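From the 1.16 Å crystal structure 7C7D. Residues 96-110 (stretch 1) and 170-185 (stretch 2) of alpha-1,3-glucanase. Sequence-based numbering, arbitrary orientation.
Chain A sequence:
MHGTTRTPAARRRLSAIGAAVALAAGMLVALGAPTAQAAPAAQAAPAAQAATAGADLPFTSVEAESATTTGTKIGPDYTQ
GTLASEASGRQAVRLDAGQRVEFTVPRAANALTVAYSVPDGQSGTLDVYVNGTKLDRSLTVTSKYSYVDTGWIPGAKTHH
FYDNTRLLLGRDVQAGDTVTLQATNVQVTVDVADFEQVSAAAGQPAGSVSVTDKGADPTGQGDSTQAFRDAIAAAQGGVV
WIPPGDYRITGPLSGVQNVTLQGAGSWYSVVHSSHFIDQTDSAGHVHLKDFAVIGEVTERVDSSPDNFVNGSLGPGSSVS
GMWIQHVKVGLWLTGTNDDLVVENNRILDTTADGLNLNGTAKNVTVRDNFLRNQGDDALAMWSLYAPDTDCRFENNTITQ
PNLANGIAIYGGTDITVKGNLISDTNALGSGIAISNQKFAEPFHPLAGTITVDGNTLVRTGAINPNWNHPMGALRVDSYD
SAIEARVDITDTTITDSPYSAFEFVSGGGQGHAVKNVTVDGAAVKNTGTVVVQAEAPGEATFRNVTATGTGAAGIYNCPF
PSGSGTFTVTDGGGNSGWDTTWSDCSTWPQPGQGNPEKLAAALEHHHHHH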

# COMPACT_ATOMS: atom_id res chain seq x y z
N ASP A 96 -13.79 -17.17 -18.46
CA ASP A 96 -13.60 -17.39 -19.88
C ASP A 96 -14.42 -16.37 -20.64
O ASP A 96 -15.46 -15.87 -20.15
CB ASP A 96 -14.13 -18.76 -20.29
CG ASP A 96 -13.19 -19.90 -19.92
OD1 ASP A 96 -11.99 -19.65 -19.75
OD2 ASP A 96 -13.69 -21.05 -19.80
N ALA A 97 -14.03 -16.10 -21.89
CA ALA A 97 -15.09 -15.69 -22.78
C ALA A 97 -16.15 -16.78 -22.65
O ALA A 97 -16.05 -17.84 -23.26
CB ALA A 97 -14.54 -15.55 -24.24
N GLY A 98 -16.99 -16.62 -21.65
CA GLY A 98 -18.31 -17.23 -21.62
C GLY A 98 -19.16 -16.39 -20.73
O GLY A 98 -20.35 -16.22 -20.97
N GLN A 99 -18.50 -15.66 -19.90
CA GLN A 99 -18.81 -15.74 -18.50
C GLN A 99 -18.80 -14.36 -17.90
O GLN A 99 -18.17 -13.43 -18.40
CB GLN A 99 -17.85 -16.74 -17.80
CG GLN A 99 -17.94 -18.16 -18.42
CD GLN A 99 -16.90 -19.16 -17.94
OE1 GLN A 99 -15.87 -18.80 -17.37
NE2 GLN A 99 -17.15 -20.43 -18.22
N ARG A 100 -19.57 -14.22 -16.83
CA ARG A 100 -19.83 -12.93 -16.25
C ARG A 100 -19.78 -13.05 -14.74
O ARG A 100 -19.91 -14.13 -14.17
CB ARG A 100 -21.18 -12.38 -16.70
CG ARG A 100 -22.35 -13.27 -16.35
CD ARG A 100 -23.61 -12.83 -17.07
NE ARG A 100 -24.50 -13.94 -17.41
CZ ARG A 100 -24.48 -14.61 -18.56
NH1 ARG A 100 -23.60 -14.30 -19.50
NH2 ARG A 100 -25.34 -15.60 -18.76
N VAL A 101 -19.59 -11.91 -14.11
CA VAL A 101 -19.74 -11.80 -12.67
C VAL A 101 -20.68 -10.64 -12.42
O VAL A 101 -20.50 -9.55 -12.98
CB VAL A 101 -18.40 -11.65 -11.94
CG1 VAL A 101 -17.61 -10.48 -12.49
CG2 VAL A 101 -18.62 -11.49 -10.45
N GLU A 102 -21.73 -10.89 -11.65
CA GLU A 102 -22.82 -9.94 -11.43
C GLU A 102 -22.73 -9.45 -10.00
O GLU A 102 -22.98 -10.22 -9.06
CB GLU A 102 -24.16 -10.62 -11.69
CG GLU A 102 -25.35 -9.71 -11.53
CD GLU A 102 -26.65 -10.41 -11.88
OE1 GLU A 102 -26.59 -11.53 -12.43
OE2 GLU A 102 -27.72 -9.83 -11.63
N PHE A 103 -22.36 -8.19 -9.83
CA PHE A 103 -22.21 -7.59 -8.51
C PHE A 103 -23.51 -6.94 -8.09
O PHE A 103 -24.19 -6.28 -8.89
CB PHE A 103 -21.14 -6.51 -8.55
CG PHE A 103 -19.74 -7.02 -8.75
CD1 PHE A 103 -18.95 -7.35 -7.66
CD2 PHE A 103 -19.21 -7.15 -10.01
CE1 PHE A 103 -17.67 -7.82 -7.84
CE2 PHE A 103 -17.93 -7.62 -10.20
CZ PHE A 103 -17.15 -7.95 -9.11
N THR A 104 -23.85 -7.08 -6.82
CA THR A 104 -24.89 -6.26 -6.22
C THR A 104 -24.24 -4.99 -5.71
O THR A 104 -23.31 -5.04 -4.90
CB THR A 104 -25.61 -7.01 -5.10
OG1 THR A 104 -26.31 -8.13 -5.66
CG2 THR A 104 -26.61 -6.10 -4.41
N VAL A 105 -24.71 -3.85 -6.21
CA VAL A 105 -24.11 -2.56 -5.88
C VAL A 105 -24.26 -2.30 -4.38
O VAL A 105 -25.38 -2.42 -3.84
CB VAL A 105 -24.78 -1.45 -6.71
CG1 VAL A 105 -24.32 -0.10 -6.27
CG2 VAL A 105 -24.47 -1.66 -8.19
N PRO A 106 -23.19 -1.97 -3.66
CA PRO A 106 -23.28 -1.82 -2.20
C PRO A 106 -23.68 -0.43 -1.72
O PRO A 106 -24.03 -0.29 -0.54
CB PRO A 106 -21.84 -2.12 -1.76
CG PRO A 106 -21.01 -1.58 -2.88
CD PRO A 106 -21.79 -1.91 -4.14
N ARG A 107 -23.67 0.57 -2.59
CA ARG A 107 -23.90 1.96 -2.21
C ARG A 107 -24.09 2.76 -3.48
O ARG A 107 -23.78 2.30 -4.58
CB ARG A 107 -22.69 2.51 -1.45
CG ARG A 107 -21.48 2.70 -2.36
CD ARG A 107 -20.23 3.02 -1.59
NE ARG A 107 -20.21 4.40 -1.12
CZ ARG A 107 -19.45 4.83 -0.12
NH1 ARG A 107 -19.48 6.10 0.24
NH2 ARG A 107 -18.65 3.98 0.51
N ALA A 108 -24.58 3.99 -3.32
CA ALA A 108 -24.69 4.90 -4.46
C ALA A 108 -23.34 5.07 -5.12
O ALA A 108 -22.33 5.33 -4.45
CB ALA A 108 -25.19 6.26 -3.98
N ALA A 109 -23.30 4.93 -6.44
CA ALA A 109 -22.04 4.98 -7.15
C ALA A 109 -22.30 5.40 -8.59
O ALA A 109 -23.39 5.20 -9.12
CB ALA A 109 -21.32 3.63 -7.11
N ASN A 110 -21.28 6.02 -9.19
CA ASN A 110 -21.30 6.37 -10.60
C ASN A 110 -19.98 6.02 -11.27
O ASN A 110 -19.75 6.42 -12.41
CB ASN A 110 -21.62 7.86 -10.81
CG ASN A 110 -20.58 8.78 -10.18
OD1 ASN A 110 -19.64 8.33 -9.52
ND2 ASN A 110 -20.74 10.08 -10.39
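Stretch 2 (170-185) GRDVQAGDTVTLQATN

What holds stretch 2 to stretch 1? Chiefly a ladder of backbone hydrogen bonds. Phe 103 N donates to Val 179 O at 2.7 Å, and Val 179 N returns a bond to Phe 103 O at 3.0 Å. One step along, Val 101 N to Leu 181 O and Leu 181 N to Val 101 O are both 2.9 Å, and Ala 183 N reaches Gln 99 O at 3.0 Å.

How do the strands run? Strand 178-183 lies antiparallel to strand 100-104, their axes at 161° and 4.5 Å apart at closest approach, with extended backbones throughout. Between the hydrogen-bonded pairs the CA atoms draw closer: Glu 102 CA lies 4.1 Å from Thr 180 CA and Arg 100 CA 4.2 Å from Gln 182 CA. On the face that carries Arg 100, Glu 102, Thr 180 and Gln 182, Arg 100 NH1 donates to Gln 182 OE1 at 3.0 Å, the acceptor lying at the edge of the guanidinium.

How does the pairing continue beyond the strand? Gln 174 to Asp 177 form a type II turn beside Val 105, whose N donates to Asp 177 O at 2.8 Å, nearly straight at 176°, while Gly 176 N donates to Val 105 O at 3.1 Å. The positive phi of Gly 176, 99°, suits glycine. Farther on, Ala 109 N meets Val 173 O at 3.1 Å, and a water bridges Asn 110 O and Gly 170 N, 2.8 Å from each.

Which side chains pack beneath this framework? Val 101, Phe 103, Val 179 and Leu 181 share one buried face, where Phe 103 CE2 lies 3.7 Å from Leu 181 CD1. The CA-to-CB bond of Val 105 points toward stretch 2. Val 105 CG2 packs 3.6 Å from Val 179 CG2, and Val 105 CG1 and CG2 both lie 3.8 Å from Val 173 CG2. Altogether the contact buries 1147 Å², summed over both stretches.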

# COMPACT_ATOMS: atom_id res chain seq x y z
N GLY A 170 -21.28 6.69 -16.44
CA GLY A 170 -22.25 7.50 -17.16
C GLY A 170 -23.65 7.43 -16.58
O GLY A 170 -24.58 8.00 -17.18
N ARG A 171 -23.80 6.77 -15.44
CA ARG A 171 -25.06 6.50 -14.77
C ARG A 171 -24.73 6.56 -13.29
O ARG A 171 -23.57 6.41 -12.89
CB ARG A 171 -25.53 5.08 -15.13
CG ARG A 171 -27.01 4.80 -14.98
CD ARG A 171 -27.23 3.29 -14.86
NE ARG A 171 -28.64 2.92 -14.98
CZ ARG A 171 -29.16 2.25 -16.00
NH1 ARG A 171 -28.40 1.85 -17.01
NH2 ARG A 171 -30.46 1.97 -16.00
N ASP A 172 -25.74 6.79 -12.46
CA ASP A 172 -25.57 6.66 -11.01
C ASP A 172 -26.43 5.51 -10.49
O ASP A 172 -27.61 5.68 -10.21
CB ASP A 172 -25.80 7.97 -10.25
CG ASP A 172 -24.84 9.07 -10.68
OD1 ASP A 172 -24.22 9.68 -9.79
OD2 ASP A 172 -24.71 9.33 -11.90
N VAL A 173 -25.81 4.33 -10.38
CA VAL A 173 -26.47 3.15 -9.84
C VAL A 173 -26.65 3.32 -8.34
O VAL A 173 -26.06 4.22 -7.73
CB VAL A 173 -25.68 1.87 -10.18
CG1 VAL A 173 -25.52 1.74 -11.68
CG2 VAL A 173 -24.31 1.91 -9.50
N GLN A 174 -27.46 2.46 -7.73
CA GLN A 174 -27.75 2.55 -6.31
C GLN A 174 -27.68 1.17 -5.67
O GLN A 174 -27.67 0.14 -6.36
CB GLN A 174 -29.10 3.22 -6.03
CG GLN A 174 -28.97 4.62 -5.46
CD GLN A 174 -28.56 4.58 -4.00
OE1 GLN A 174 -28.54 3.52 -3.37
NE2 GLN A 174 -28.25 5.75 -3.44
N ALA A 175 -27.64 1.15 -4.34
CA ALA A 175 -27.55 -0.10 -3.61
C ALA A 175 -28.72 -1.01 -3.97
O ALA A 175 -29.88 -0.60 -3.94
CB ALA A 175 -27.54 0.17 -2.10
N GLY A 176 -28.40 -2.26 -4.31
CA GLY A 176 -29.37 -3.20 -4.80
C GLY A 176 -29.39 -3.34 -6.31
O GLY A 176 -29.88 -4.35 -6.82
N ASP A 177 -28.87 -2.35 -7.04
CA ASP A 177 -28.71 -2.47 -8.47
C ASP A 177 -27.68 -3.56 -8.78
O ASP A 177 -26.97 -4.05 -7.89
CB ASP A 177 -28.22 -1.16 -9.07
CG ASP A 177 -29.32 -0.12 -9.20
OD1 ASP A 177 -30.44 -0.36 -8.69
OD2 ASP A 177 -29.06 0.95 -9.80
N THR A 178 -27.61 -3.94 -10.05
CA THR A 178 -26.67 -4.95 -10.50
C THR A 178 -25.71 -4.33 -11.50
O THR A 178 -26.13 -3.62 -12.42
CB THR A 178 -27.41 -6.11 -11.18
OG1 THR A 178 -28.25 -5.59 -12.22
CG2 THR A 178 -28.26 -6.86 -10.17
N VAL A 179 -24.42 -4.57 -11.29
CA VAL A 179 -23.38 -4.26 -12.27
C VAL A 179 -22.73 -5.58 -12.65
O VAL A 179 -22.20 -6.28 -11.78
CB VAL A 179 -22.36 -3.26 -11.73
CG1 VAL A 179 -21.19 -3.10 -12.70
CG2 VAL A 179 -23.02 -1.91 -11.48
N THR A 180 -22.77 -5.92 -13.93
CA THR A 180 -22.25 -7.18 -14.42
C THR A 180 -21.05 -6.92 -15.32
O THR A 180 -21.10 -6.05 -16.20
CB THR A 180 -23.32 -7.96 -15.19
OG1 THR A 180 -24.42 -8.22 -14.32
CG2 THR A 180 -22.76 -9.28 -15.69
N LEU A 181 -19.98 -7.66 -15.08
CA LEU A 181 -18.81 -7.65 -15.94
C LEU A 181 -18.83 -8.92 -16.78
O LEU A 181 -18.97 -10.02 -16.24
CB LEU A 181 -17.53 -7.61 -15.10
CG LEU A 181 -17.47 -6.52 -14.02
CD1 LEU A 181 -16.14 -6.57 -13.29
CD2 LEU A 181 -17.71 -5.15 -14.64
N GLN A 182 -18.72 -8.76 -18.10
CA GLN A 182 -18.86 -9.87 -19.03
C GLN A 182 -17.61 -9.95 -19.90
O GLN A 182 -17.29 -9.01 -20.63
CB GLN A 182 -20.09 -9.67 -19.92
CG GLN A 182 -20.34 -10.80 -20.89
CD GLN A 182 -21.78 -11.22 -20.91
OE1 GLN A 182 -22.33 -11.66 -19.90
NE2 GLN A 182 -22.42 -11.06 -22.06
N ALA A 183 -16.90 -11.08 -19.82
CA ALA A 183 -15.72 -11.29 -20.65
C ALA A 183 -16.16 -11.60 -22.07
O ALA A 183 -17.18 -12.25 -22.27
CB ALA A 183 -14.89 -12.44 -20.10
N THR A 184 -15.40 -11.13 -23.06
CA THR A 184 -15.81 -11.32 -24.46
C THR A 184 -14.65 -11.70 -25.37
O THR A 184 -14.84 -12.48 -26.32
CB THR A 184 -16.50 -10.07 -25.02
OG1 THR A 184 -15.59 -8.96 -24.98
CG2 THR A 184 -17.77 -9.74 -24.26
N ASN A 185 -13.46 -11.16 -25.13
CA ASN A 185 -12.36 -11.30 -26.08
C ASN A 185 -11.03 -11.67 -25.42
O ASN A 185 -10.00 -11.66 -26.11
CB ASN A 185 -12.19 -10.04 -26.93
CG ASN A 185 -12.01 -8.78 -26.09
OD1 ASN A 185 -11.48 -8.84 -24.99
ND2 ASN A 185 -12.46 -7.64 -26.62
O HOH W 1 -26.34 4.06 -1.01
O HOH W 2 -20.59 8.33 -14.27